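Local coordinates for protein malyl-CoA lyase/beta-methylmalyl-CoA lyase (Methylobacterium extorquens, PDB 5UGR) that belongs to the HpcH/HpaI aldolase/citrate lyase family, carries magnesium on a TIM-barrel scaffold and assembles from six copies of its chain, at residues D88-V93 and T121-A126; R293-V296 and R301-D304; V188-D193 and Q199-D204; S16-P21 and S259-A264. One frame throughout, in Å; residues are numbered along the deposited sequence. Where two conformers were deposited one is given.

Contact 1: residues D88-V93 and T121-A126; sequences DVVDIV and TQIEQA
Two consecutive outer helices of the TIM barrel, 85-95 and 110-127, meet where Val89, Val90 and Val93 receive the single side chain of Ile123. The first helix follows barrel strand 72-76 and the second follows the neighbouring strand 101-104, so the pair illustrates how the helical layer of a beta/alpha barrel is sealed laterally. Their segments run nearly parallel, with axes 10.1 Å apart and inclined by 25°. Ile123 spans the distance between the helices, touching the first with both of its branches. Its longer arm is extended at chi2 (156°), which carries CD1 between two successive valines: CD1 lies 3.8 Å from Val89 CG1 and equally close, 3.8 Å, to Val90 CA, so that it also rests on the backbone of the first helix. Tyr86 of a second subunit packs on both Val90 and Ile123, extending this apolar patch into the oligomer interface. On the other flank Glu124 turns to a salt bridge with Arg157. One turn beyond Val89, the shorter branch of Ile123 makes the tightest touch of the contact, its CG2 standing 3.5 Å from Val93 CG1.

Contact 2: residues R293-V296 and R301-D304; sequences RGAV and RLID
Ile303 and Val296 are tied by one direct backbone bond, Ile303 N to Val296 O at 2.8 Å. The N-H points almost straight at the oxygen (169°), although the donor is tilted well out of the carbonyl plane. The same oxygen also receives the weaker CA-H of Leu302, with Leu302 CA 3.4 Å from Val296 O. On the return side a water replaces the second direct bond: it accepts from Val296 N at 3.2 Å and donates to Ile303 O at 2.7 Å. Around this polar core the apolar contacts are looser, with Val296 CG1 4.0 Å from Ile303 CB and Ala295 CB 4.3 Å from Leu302 CD1. These residues belong to a small antiparallel hairpin, strands 296-298 and 301-303, which links helix 272-291 to helix 305-322. Val296 packs on Ala284 and Ala288 of the former and on Ile308 of the latter. Asp304 follows as N-cap of the second helix, and its carboxylate also forms a salt bridge with Lys106 of a fourth subunit. Arg301, which points away from segment 293-296, places NH2 in salt bridges with Asp45 OD1 and Asp167 OD1 of that subunit, two ligands of its magnesium ion.

Contact 3: residues V188-D193 and Q199-D204; sequences VLTDKD and QTHWQD
Val188 and His201 exchange two backbone hydrogen bonds, Val188 N to His201 O and His201 N to Val188 O, both 2.9 Å, the second lying in the carbonyl plane. They make the hydrogen-bonded pair of a short antiparallel beta hairpin, strands 187-189 and 200-202. Beyond the strand ends a further pair follows: Thr190 N reaches Gln199 O at 2.9 Å, while Gln199 N is accepted by Thr190 OG1 at 2.8 Å. That hydroxyl, set between its backbone N and carbonyl carbon (chi1 71°), thus stands in for a main-chain acceptor. His201 O is gripped twice, since Gln203 NE2 also donates to it (2.9 Å), from well above the carbonyl plane and from the face opposite to Val188 N. Farther out, a water accepts from Gln199 NE2 and lies beside Asp193 OD2. The hairpin is an assembly surface: His201 ND1 and Gln203 NE2 bond to the backbone of Trp202 of a fifth subunit, and the His201 rings of the two chains meet edge-to-face. On one face Leu189 CD1 lies 3.8 Å from Thr200 OG1; on the other Val188 CG2 packs 3.6 Å from Gln203 NE2, and Thr190 CG2 approaches the His201 ring obliquely, 4.0 Å from ND1.

Contact 4: residues S16-P21 and S259-A264; sequences SELAVP and SQIDLA
Torsions bring Leu18 and Ile261 together at the closing seam of the TIM barrel. Leu18 holds CG opposite its backbone N (chi1 176°), which places both methyls within touch of the Ile261 tip, while Ile261 stretches its longer branch (chi2 168°) until that tip comes nearer to the strand. The ends meet with Ile261 CD1 4.1 Å from Leu18 CD1 and 4.2 Å from Leu18 CD2, nested against both methyls. Strand 16-21 is the first of the eight, and helix 259-268 follows the last, 252-255, whose backbone bonds to Glu17 complete the cylinder. Strand and helix segments run nearly antiparallel, at 166° and 8.1 Å between axes. Alternation along the strand sends Ser16 toward the helix and Glu17 away from it. The backbones come nearest at two small residues, Ser16 and Ala264, whose CA atoms are 5.4 Å apart. The Ser16 hydroxyl, buried in this seam, finds its polar partners just outside it, bonding to Asn265 OD1 and to Asp37 N. Ser16 CB packs on the methyl of Ala264, 4.0 Å from its CB, and also lies 4.1 Å from the carbonyl oxygen Ile261 O.

Contacts 1 and 4 are buried and belong to the barrel, one between neighbouring outer helices, the other between the first strand and the last helix of the cycle; contact 1 is nested within the loop that contact 4 closes. Both rely on aliphatic packing. Contacts 2 and 3 are hairpins far from the chain's centre, about 47 Å apart between their own centres, and rely on backbone hydrogen bonds. Contact 3 has the fuller bonding, while contact 2 needs a water to complete its pair. Both hairpins touch the fourth subunit, contact 2 reaching its magnesium site. Contact 1 also meets two other chains, whereas contact 4 remains entirely within its own.

Contact 1: residues D88-V93 and T121-A126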
loop_
_atom_site.group_PDB
_atom_site.type_symbol
_atom_site.label_atom_id
_atom_site.label_comp_id
_atom_site.label_asym_id
_atom_site.label_seq_id
_atom_site.Cartn_x
_atom_site.Cartn_y
_atom_site.Cartn_z
ATOM N N ASP A 88 -7.349 -26.273 20.008
ATOM C CA ASP A 88 -7.713 -27.040 18.823
ATOM C C ASP A 88 -6.475 -27.373 17.975
ATOM O O ASP A 88 -6.249 -28.503 17.593
ATOM C CB ASP A 88 -8.709 -26.299 17.946
ATOM C CG ASP A 88 -10.038 -25.987 18.608
ATOM O OD1 ASP A 88 -10.439 -26.633 19.641
ATOM O OD2 ASP A 88 -10.763 -25.070 18.051
ATOM N N VAL A 89 -5.700 -26.326 17.683
ATOM C CA VAL A 89 -4.549 -26.488 16.806
ATOM C C VAL A 89 -3.456 -27.294 17.501
ATOM O O VAL A 89 -2.929 -28.262 16.945
ATOM C CB VAL A 89 -4.035 -25.122 16.309
ATOM C CG1 VAL A 89 -2.805 -25.273 15.422
ATOM C CG2 VAL A 89 -5.147 -24.393 15.517
ATOM N N VAL A 90 -3.089 -26.870 18.696
ATOM C CA VAL A 90 -1.995 -27.550 19.434
ATOM C C VAL A 90 -2.346 -29.030 19.662
ATOM O O VAL A 90 -1.579 -29.914 19.296
ATOM C CB VAL A 90 -1.704 -26.845 20.786
ATOM C CG1 VAL A 90 -0.785 -27.721 21.659
ATOM C CG2 VAL A 90 -1.035 -25.498 20.535
ATOM N N ASP A 91 -3.510 -29.295 20.247
ATOM C CA ASP A 91 -3.790 -30.690 20.660
ATOM C C ASP A 91 -3.923 -31.617 19.446
ATOM O O ASP A 91 -3.398 -32.725 19.429
ATOM C CB ASP A 91 -5.025 -30.792 21.525
ATOM C CG ASP A 91 -4.867 -30.174 22.870
ATOM O OD1 ASP A 91 -3.772 -29.700 23.218
ATOM O OD2 ASP A 91 -5.844 -30.300 23.655
ATOM N N ILE A 92 -4.619 -31.158 18.413
ATOM C CA ILE A 92 -4.873 -32.025 17.265
ATOM C C ILE A 92 -3.661 -32.148 16.388
ATOM O O ILE A 92 -3.343 -33.282 15.947
ATOM C CB ILE A 92 -6.141 -31.626 16.488
ATOM C CG1 ILE A 92 -7.348 -31.655 17.406
ATOM C CG2 ILE A 92 -6.335 -32.482 15.246
ATOM C CD1 ILE A 92 -8.617 -30.946 16.935
ATOM N N VAL A 93 -2.955 -31.029 16.097
ATOM C CA VAL A 93 -1.813 -31.167 15.231
ATOM C C VAL A 93 -0.721 -32.000 15.940
ATOM O O VAL A 93 -0.059 -32.851 15.293
ATOM C CB VAL A 93 -1.282 -29.817 14.687
ATOM C CG1 VAL A 93 -0.058 -29.989 13.816
ATOM C CG2 VAL A 93 -2.383 -29.087 13.908
ATOM N N THR A 121 3.221 -24.248 11.850
ATOM C CA THR A 121 4.591 -24.533 11.491
ATOM C C THR A 121 5.412 -25.004 12.705
ATOM O O THR A 121 6.202 -25.970 12.607
ATOM C CB THR A 121 5.267 -23.357 10.760
ATOM O OG1 THR A 121 4.459 -23.027 9.612
ATOM C CG2 THR A 121 6.675 -23.704 10.346
ATOM N N GLN A 122 5.286 -24.280 13.810
ATOM C CA GLN A 122 6.050 -24.608 15.028
ATOM C C GLN A 122 5.719 -26.007 15.502
ATOM O O GLN A 122 6.622 -26.766 15.889
ATOM C CB GLN A 122 5.829 -23.604 16.122
ATOM C CG GLN A 122 6.447 -22.248 15.751
ATOM C CD GLN A 122 6.238 -21.203 16.799
ATOM O OE1 GLN A 122 5.759 -21.507 17.904
ATOM N NE2 GLN A 122 6.538 -19.941 16.455
ATOM N N ILE A 123 4.452 -26.380 15.473
ATOM C CA ILE A 123 4.075 -27.734 15.938
ATOM C C ILE A 123 4.644 -28.767 14.999
ATOM O O ILE A 123 5.180 -29.826 15.434
ATOM C CB ILE A 123 2.552 -27.886 16.067
ATOM C CG1 ILE A 123 1.979 -26.874 17.067
ATOM C CG2 ILE A 123 2.179 -29.302 16.464
ATOM C CD1 ILE A 123 0.502 -26.583 16.804
ATOM N N GLU A 124 4.576 -28.506 13.690
ATOM C CA GLU A 124 5.151 -29.431 12.734
ATOM C C GLU A 124 6.701 -29.578 12.910
ATOM O O GLU A 124 7.256 -30.681 12.738
ATOM C CB GLU A 124 4.790 -29.010 11.273
ATOM C CG GLU A 124 3.337 -29.228 10.922
ATOM C CD GLU A 124 3.020 -28.958 9.459
ATOM O OE1 GLU A 124 3.771 -28.240 8.759
ATOM O OE2 GLU A 124 1.979 -29.532 9.020
ATOM N N GLN A 125 7.382 -28.468 13.187
ATOM C CA GLN A 125 8.798 -28.486 13.496
ATOM C C GLN A 125 9.046 -29.376 14.730
ATOM O O GLN A 125 9.990 -30.163 14.716
ATOM C CB GLN A 125 9.324 -27.102 13.757
ATOM C CG GLN A 125 9.407 -26.210 12.524
ATOM C CD GLN A 125 9.886 -24.794 12.826
ATOM O OE1 GLN A 125 10.909 -24.271 12.244
ATOM N NE2 GLN A 125 9.201 -24.181 13.648
ATOM N N ALA A 126 8.236 -29.239 15.780
ATOM C CA ALA A 126 8.454 -29.998 16.987
ATOM C C ALA A 126 8.250 -31.487 16.725
ATOM O O ALA A 126 8.964 -32.324 17.296
ATOM C CB ALA A 126 7.504 -29.510 18.068
#

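Contact 2: residues R293-V296 and R301-D304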
loop_
_atom_site.group_PDB
_atom_site.type_symbol
_atom_site.label_atom_id
_atom_site.label_comp_id
_atom_site.label_asym_id
_atom_site.label_seq_id
_atom_site.Cartn_x
_atom_site.Cartn_y
_atom_site.Cartn_z
ATOM N N ARG A 293 11.695 -27.183 -29.044
ATOM C CA ARG A 293 10.995 -25.919 -29.289
ATOM C C ARG A 293 10.548 -25.428 -27.938
ATOM O O ARG A 293 9.999 -26.202 -27.171
ATOM C CB ARG A 293 9.764 -26.163 -30.162
ATOM C CG ARG A 293 9.922 -25.985 -31.685
ATOM C CD ARG A 293 8.519 -25.889 -32.312
ATOM N NE ARG A 293 7.627 -27.023 -31.954
ATOM C CZ ARG A 293 6.418 -26.967 -31.334
ATOM N NH1 ARG A 293 5.794 -25.813 -30.940
ATOM N NH2 ARG A 293 5.782 -28.107 -31.131
ATOM N N GLY A 294 10.746 -24.151 -27.649
ATOM C CA GLY A 294 10.344 -23.612 -26.345
ATOM C C GLY A 294 8.831 -23.379 -26.254
ATOM O O GLY A 294 8.210 -23.530 -25.170
ATOM N N ALA A 295 8.224 -22.975 -27.374
ATOM C CA ALA A 295 6.758 -22.735 -27.399
ATOM C C ALA A 295 5.934 -24.043 -27.721
ATOM O O ALA A 295 6.178 -24.758 -28.667
ATOM C CB ALA A 295 6.403 -21.668 -28.415
ATOM N N VAL A 296 4.937 -24.268 -26.911
ATOM C CA VAL A 296 3.976 -25.343 -27.042
ATOM C C VAL A 296 2.816 -24.856 -27.925
ATOM O O VAL A 296 2.291 -23.760 -27.744
ATOM C CB VAL A 296 3.492 -25.731 -25.644
ATOM C CG1 VAL A 296 2.381 -26.768 -25.706
ATOM C CG2 VAL A 296 4.653 -26.175 -24.762
ATOM N N ARG A 301 -2.474 -22.985 -31.963
ATOM C CA ARG A 301 -2.495 -21.960 -30.949
ATOM C C ARG A 301 -1.364 -22.192 -29.954
ATOM O O ARG A 301 -1.162 -23.285 -29.450
ATOM C CB ARG A 301 -3.819 -21.959 -30.193
ATOM C CG ARG A 301 -3.941 -20.752 -29.317
ATOM C CD ARG A 301 -5.350 -20.619 -28.795
ATOM N NE ARG A 301 -5.376 -19.460 -27.897
ATOM C CZ ARG A 301 -6.363 -19.178 -27.084
ATOM N NH1 ARG A 301 -7.460 -19.967 -27.048
ATOM N NH2 ARG A 301 -6.251 -18.133 -26.280
ATOM N N LEU A 302 -0.674 -21.106 -29.611
ATOM C CA LEU A 302 0.326 -21.141 -28.540
ATOM C C LEU A 302 -0.364 -21.426 -27.212
ATOM O O LEU A 302 -1.381 -20.772 -26.925
ATOM C CB LEU A 302 1.106 -19.818 -28.474
ATOM C CG LEU A 302 2.213 -19.756 -27.439
ATOM C CD1 LEU A 302 3.313 -18.773 -27.826
ATOM C CD2 LEU A 302 1.682 -19.211 -26.148
ATOM N N ILE A 303 0.169 -22.373 -26.444
ATOM C CA ILE A 303 -0.355 -22.695 -25.137
ATOM C C ILE A 303 0.646 -22.168 -24.128
ATOM O O ILE A 303 1.753 -22.670 -24.031
ATOM C CB ILE A 303 -0.582 -24.206 -24.924
ATOM C CG1 ILE A 303 -1.398 -24.829 -26.058
ATOM C CG2 ILE A 303 -1.256 -24.422 -23.578
ATOM C CD1 ILE A 303 -2.780 -24.247 -26.277
ATOM N N ASP A 304 0.257 -21.138 -23.375
ATOM C CA ASP A 304 1.199 -20.452 -22.492
ATOM C C ASP A 304 1.381 -21.175 -21.133
ATOM O O ASP A 304 0.671 -22.154 -20.841
ATOM C CB ASP A 304 0.796 -18.963 -22.323
ATOM C CG ASP A 304 -0.516 -18.742 -21.658
ATOM O OD1 ASP A 304 -1.048 -19.644 -20.960
ATOM O OD2 ASP A 304 -0.989 -17.557 -21.695
HETATM O O HOH W 1 4.434 -22.311 -24.479
#

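Contact 3: residues V188-D193 and Q199-D204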
loop_
_atom_site.group_PDB
_atom_site.type_symbol
_atom_site.label_atom_id
_atom_site.label_comp_id
_atom_site.label_asym_id
_atom_site.label_seq_id
_atom_site.Cartn_x
_atom_site.Cartn_y
_atom_site.Cartn_z
ATOM N N VAL A 188 -36.086 -8.374 -10.295
ATOM C CA VAL A 188 -36.453 -7.159 -10.998
ATOM C C VAL A 188 -37.855 -7.248 -11.565
ATOM O O VAL A 188 -38.317 -8.308 -11.994
ATOM C CB VAL A 188 -35.456 -6.720 -12.080
ATOM C CG1 VAL A 188 -34.062 -6.480 -11.481
ATOM C CG2 VAL A 188 -35.442 -7.699 -13.242
ATOM N N LEU A 189 -38.526 -6.099 -11.509
ATOM C CA LEU A 189 -39.905 -5.938 -12.065
ATOM C C LEU A 189 -39.738 -5.230 -13.390
ATOM O O LEU A 189 -39.214 -4.113 -13.415
ATOM C CB LEU A 189 -40.761 -5.118 -11.139
ATOM C CG LEU A 189 -42.232 -4.893 -11.555
ATOM C CD1 LEU A 189 -42.970 -6.193 -11.642
ATOM C CD2 LEU A 189 -42.917 -3.889 -10.608
ATOM N N THR A 190 -40.063 -5.885 -14.484
ATOM C CA THR A 190 -39.837 -5.301 -15.774
ATOM C C THR A 190 -40.754 -4.093 -16.029
ATOM O O THR A 190 -41.801 -3.937 -15.441
ATOM C CB THR A 190 -39.971 -6.340 -16.897
ATOM O OG1 THR A 190 -41.340 -6.738 -17.083
ATOM C CG2 THR A 190 -39.047 -7.556 -16.622
ATOM N N ASP A 191 -40.290 -3.214 -16.935
ATOM C CA ASP A 191 -41.109 -2.140 -17.409
ATOM C C ASP A 191 -42.282 -2.702 -18.220
ATOM O O ASP A 191 -42.142 -3.718 -18.885
ATOM C CB ASP A 191 -40.260 -1.205 -18.292
ATOM C CG ASP A 191 -39.092 -0.551 -17.540
ATOM O OD1 ASP A 191 -39.243 -0.161 -16.358
ATOM O OD2 ASP A 191 -38.016 -0.399 -18.144
ATOM N N LYS A 192 -43.436 -2.032 -18.158
ATOM C CA LYS A 192 -44.631 -2.500 -18.901
ATOM C C LYS A 192 -44.316 -2.715 -20.343
ATOM O O LYS A 192 -43.708 -1.831 -20.995
ATOM C CB LYS A 192 -45.807 -1.571 -18.770
ATOM C CG LYS A 192 -46.380 -1.496 -17.383
ATOM C CD LYS A 192 -47.627 -0.588 -17.243
ATOM C CE LYS A 192 -48.203 -0.736 -15.849
ATOM N NZ LYS A 192 -49.511 -0.040 -15.759
ATOM N N ASP A 193 -44.725 -3.865 -20.873
ATOM C CA ASP A 193 -44.621 -4.106 -22.300
ATOM C C ASP A 193 -45.842 -3.544 -23.010
ATOM O O ASP A 193 -46.660 -2.842 -22.409
ATOM C CB ASP A 193 -44.383 -5.604 -22.578
ATOM C CG ASP A 193 -45.552 -6.490 -22.182
ATOM O OD1 ASP A 193 -46.680 -5.987 -21.997
ATOM O OD2 ASP A 193 -45.289 -7.721 -22.073
ATOM N N GLN A 199 -43.154 -8.455 -15.809
ATOM C CA GLN A 199 -42.713 -9.763 -15.303
ATOM C C GLN A 199 -41.791 -9.535 -14.103
ATOM O O GLN A 199 -41.196 -8.448 -13.961
ATOM C CB GLN A 199 -41.926 -10.537 -16.349
ATOM C CG GLN A 199 -42.667 -10.743 -17.629
ATOM C CD GLN A 199 -44.044 -11.204 -17.512
ATOM O OE1 GLN A 199 -44.367 -12.122 -16.703
ATOM N NE2 GLN A 199 -44.917 -10.606 -18.344
ATOM N N THR A 200 -41.651 -10.564 -13.280
ATOM C CA THR A 200 -40.701 -10.560 -12.165
ATOM C C THR A 200 -39.629 -11.593 -12.514
ATOM O O THR A 200 -39.899 -12.809 -12.523
ATOM C CB THR A 200 -41.407 -10.853 -10.837
ATOM O OG1 THR A 200 -42.342 -9.789 -10.557
ATOM C CG2 THR A 200 -40.408 -10.995 -9.697
ATOM N N HIS A 201 -38.411 -11.103 -12.716
ATOM C CA HIS A 201 -37.264 -11.950 -13.049
ATOM C C HIS A 201 -36.295 -12.016 -11.870
ATOM O O HIS A 201 -35.770 -10.998 -11.401
ATOM C CB HIS A 201 -36.572 -11.479 -14.311
ATOM C CG HIS A 201 -37.431 -11.653 -15.529
ATOM N ND1 HIS A 201 -37.148 -11.050 -16.719
ATOM C CD2 HIS A 201 -38.527 -12.418 -15.750
ATOM C CE1 HIS A 201 -38.052 -11.384 -17.614
ATOM N NE2 HIS A 201 -38.896 -12.222 -17.055
ATOM N N TRP A 202 -36.128 -13.216 -11.345
ATOM C CA TRP A 202 -35.332 -13.402 -10.145
ATOM C C TRP A 202 -33.856 -13.267 -10.447
ATOM O O TRP A 202 -33.393 -13.633 -11.542
ATOM C CB TRP A 202 -35.637 -14.728 -9.455
ATOM C CG TRP A 202 -37.034 -14.892 -8.924
ATOM C CD1 TRP A 202 -38.203 -14.489 -9.500
ATOM C CD2 TRP A 202 -37.397 -15.634 -7.760
ATOM N NE1 TRP A 202 -39.272 -14.947 -8.766
ATOM C CE2 TRP A 202 -38.808 -15.660 -7.691
ATOM C CE3 TRP A 202 -36.668 -16.295 -6.780
ATOM C CZ2 TRP A 202 -39.486 -16.295 -6.651
ATOM C CZ3 TRP A 202 -37.356 -16.935 -5.752
ATOM C CH2 TRP A 202 -38.737 -16.923 -5.700
ATOM N N GLN A 203 -33.140 -12.681 -9.506
ATOM C CA GLN A 203 -31.702 -12.480 -9.605
ATOM C C GLN A 203 -30.981 -13.349 -8.594
ATOM O O GLN A 203 -31.609 -14.003 -7.752
ATOM C CB GLN A 203 -31.341 -10.994 -9.392
ATOM C CG GLN A 203 -32.131 -10.034 -10.249
ATOM C CD GLN A 203 -31.949 -10.188 -11.687
ATOM O OE1 GLN A 203 -30.828 -10.173 -12.200
ATOM N NE2 GLN A 203 -33.140 -10.366 -12.419
ATOM N N ASP A 204 -29.648 -13.334 -8.659
ATOM C CA ASP A 204 -28.826 -14.219 -7.819
ATOM C C ASP A 204 -28.251 -13.397 -6.675
ATOM O O ASP A 204 -27.314 -12.638 -6.878
ATOM C CB ASP A 204 -27.722 -14.826 -8.674
ATOM C CG ASP A 204 -26.816 -15.777 -7.928
ATOM O OD1 ASP A 204 -26.903 -15.880 -6.697
ATOM O OD2 ASP A 204 -25.988 -16.411 -8.624
HETATM O O HOH W 2 -44.109 -8.561 -19.913
#

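Contact 4: residues S16-P21 and S259-A264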
loop_
_atom_site.group_PDB
_atom_site.type_symbol
_atom_site.label_atom_id
_atom_site.label_comp_id
_atom_site.label_asym_id
_atom_site.label_seq_id
_atom_site.Cartn_x
_atom_site.Cartn_y
_atom_site.Cartn_z
ATOM N N SER A 16 -16.785 -32.496 -3.375
ATOM C CA SER A 16 -17.687 -32.589 -2.250
ATOM C C SER A 16 -16.919 -32.394 -0.972
ATOM O O SER A 16 -15.825 -32.965 -0.787
ATOM C CB SER A 16 -18.399 -33.957 -2.251
ATOM O OG SER A 16 -17.489 -35.037 -2.324
ATOM N N GLU A 17 -17.487 -31.556 -0.089
ATOM C CA GLU A 17 -16.842 -31.253 1.207
ATOM C C GLU A 17 -17.874 -31.469 2.281
ATOM O O GLU A 17 -18.817 -30.666 2.430
ATOM C CB GLU A 17 -16.315 -29.824 1.171
ATOM C CG GLU A 17 -15.710 -29.323 2.471
ATOM C CD GLU A 17 -14.983 -27.980 2.347
ATOM O OE1 GLU A 17 -14.623 -27.365 3.403
ATOM O OE2 GLU A 17 -14.751 -27.551 1.184
ATOM N N LEU A 18 -17.706 -32.570 3.041
ATOM C CA LEU A 18 -18.704 -32.961 4.043
ATOM C C LEU A 18 -18.320 -32.413 5.404
ATOM O O LEU A 18 -17.201 -32.638 5.874
ATOM C CB LEU A 18 -18.781 -34.485 4.111
ATOM C CG LEU A 18 -19.695 -35.090 5.155
ATOM C CD1 LEU A 18 -21.138 -34.838 4.772
ATOM C CD2 LEU A 18 -19.453 -36.578 5.286
ATOM N N ALA A 19 -19.275 -31.729 6.036
ATOM C CA ALA A 19 -19.161 -31.202 7.370
ATOM C C ALA A 19 -19.653 -32.210 8.385
ATOM O O ALA A 19 -20.786 -32.670 8.281
ATOM C CB ALA A 19 -20.001 -29.961 7.486
ATOM N N VAL A 20 -18.829 -32.512 9.382
ATOM C CA VAL A 20 -19.214 -33.508 10.403
ATOM C C VAL A 20 -18.922 -32.943 11.802
ATOM O O VAL A 20 -17.773 -32.689 12.113
ATOM C CB VAL A 20 -18.475 -34.832 10.221
ATOM C CG1 VAL A 20 -19.054 -35.880 11.197
ATOM C CG2 VAL A 20 -18.504 -35.344 8.798
ATOM N N PRO A 21 -19.940 -32.804 12.662
ATOM C CA PRO A 21 -19.670 -32.285 13.982
ATOM C C PRO A 21 -18.820 -33.196 14.857
ATOM O O PRO A 21 -19.117 -34.389 14.985
ATOM C CB PRO A 21 -21.035 -32.042 14.598
ATOM C CG PRO A 21 -22.009 -32.117 13.493
ATOM C CD PRO A 21 -21.382 -32.989 12.423
ATOM N N SER A 259 -27.156 -36.970 1.596
ATOM C CA SER A 259 -27.751 -36.921 0.250
ATOM C C SER A 259 -27.065 -35.954 -0.710
ATOM O O SER A 259 -27.103 -36.134 -1.909
ATOM C CB SER A 259 -29.211 -36.536 0.323
ATOM O OG SER A 259 -29.408 -35.169 0.753
ATOM N N GLN A 260 -26.404 -34.967 -0.159
ATOM C CA GLN A 260 -25.771 -33.960 -0.989
ATOM C C GLN A 260 -24.423 -34.382 -1.579
ATOM O O GLN A 260 -23.964 -33.803 -2.558
ATOM C CB GLN A 260 -25.648 -32.657 -0.242
ATOM C CG GLN A 260 -26.971 -32.029 0.080
ATOM C CD GLN A 260 -26.878 -30.834 0.974
ATOM O OE1 GLN A 260 -25.871 -30.616 1.675
ATOM N NE2 GLN A 260 -27.947 -30.059 1.017
ATOM N N ILE A 261 -23.829 -35.429 -1.026
ATOM C CA ILE A 261 -22.529 -35.901 -1.492
ATOM C C ILE A 261 -22.547 -36.343 -2.938
ATOM O O ILE A 261 -21.705 -35.887 -3.726
ATOM C CB ILE A 261 -21.994 -37.037 -0.600
ATOM C CG1 ILE A 261 -21.755 -36.546 0.843
ATOM C CG2 ILE A 261 -20.699 -37.607 -1.144
ATOM C CD1 ILE A 261 -21.511 -37.660 1.845
ATOM N N ASP A 262 -23.512 -37.197 -3.315
ATOM C CA ASP A 262 -23.563 -37.701 -4.690
ATOM C C ASP A 262 -23.907 -36.550 -5.645
ATOM O O ASP A 262 -23.433 -36.516 -6.793
ATOM C CB ASP A 262 -24.600 -38.822 -4.823
ATOM C CG ASP A 262 -24.117 -40.150 -4.245
ATOM O OD1 ASP A 262 -22.936 -40.305 -3.882
ATOM O OD2 ASP A 262 -24.970 -41.041 -4.113
ATOM N N LEU A 263 -24.728 -35.614 -5.174
ATOM C CA LEU A 263 -25.160 -34.494 -6.028
ATOM C C LEU A 263 -23.943 -33.615 -6.378
ATOM O O LEU A 263 -23.737 -33.285 -7.545
ATOM C CB LEU A 263 -26.283 -33.657 -5.419
ATOM C CG LEU A 263 -27.567 -34.357 -5.033
ATOM C CD1 LEU A 263 -28.502 -33.411 -4.348
ATOM C CD2 LEU A 263 -28.204 -34.945 -6.260
ATOM N N ALA A 264 -23.104 -33.311 -5.376
ATOM C CA ALA A 264 -21.882 -32.508 -5.600
ATOM C C ALA A 264 -20.903 -33.282 -6.446
ATOM O O ALA A 264 -20.306 -32.725 -7.402
ATOM C CB ALA A 264 -21.248 -32.091 -4.287
#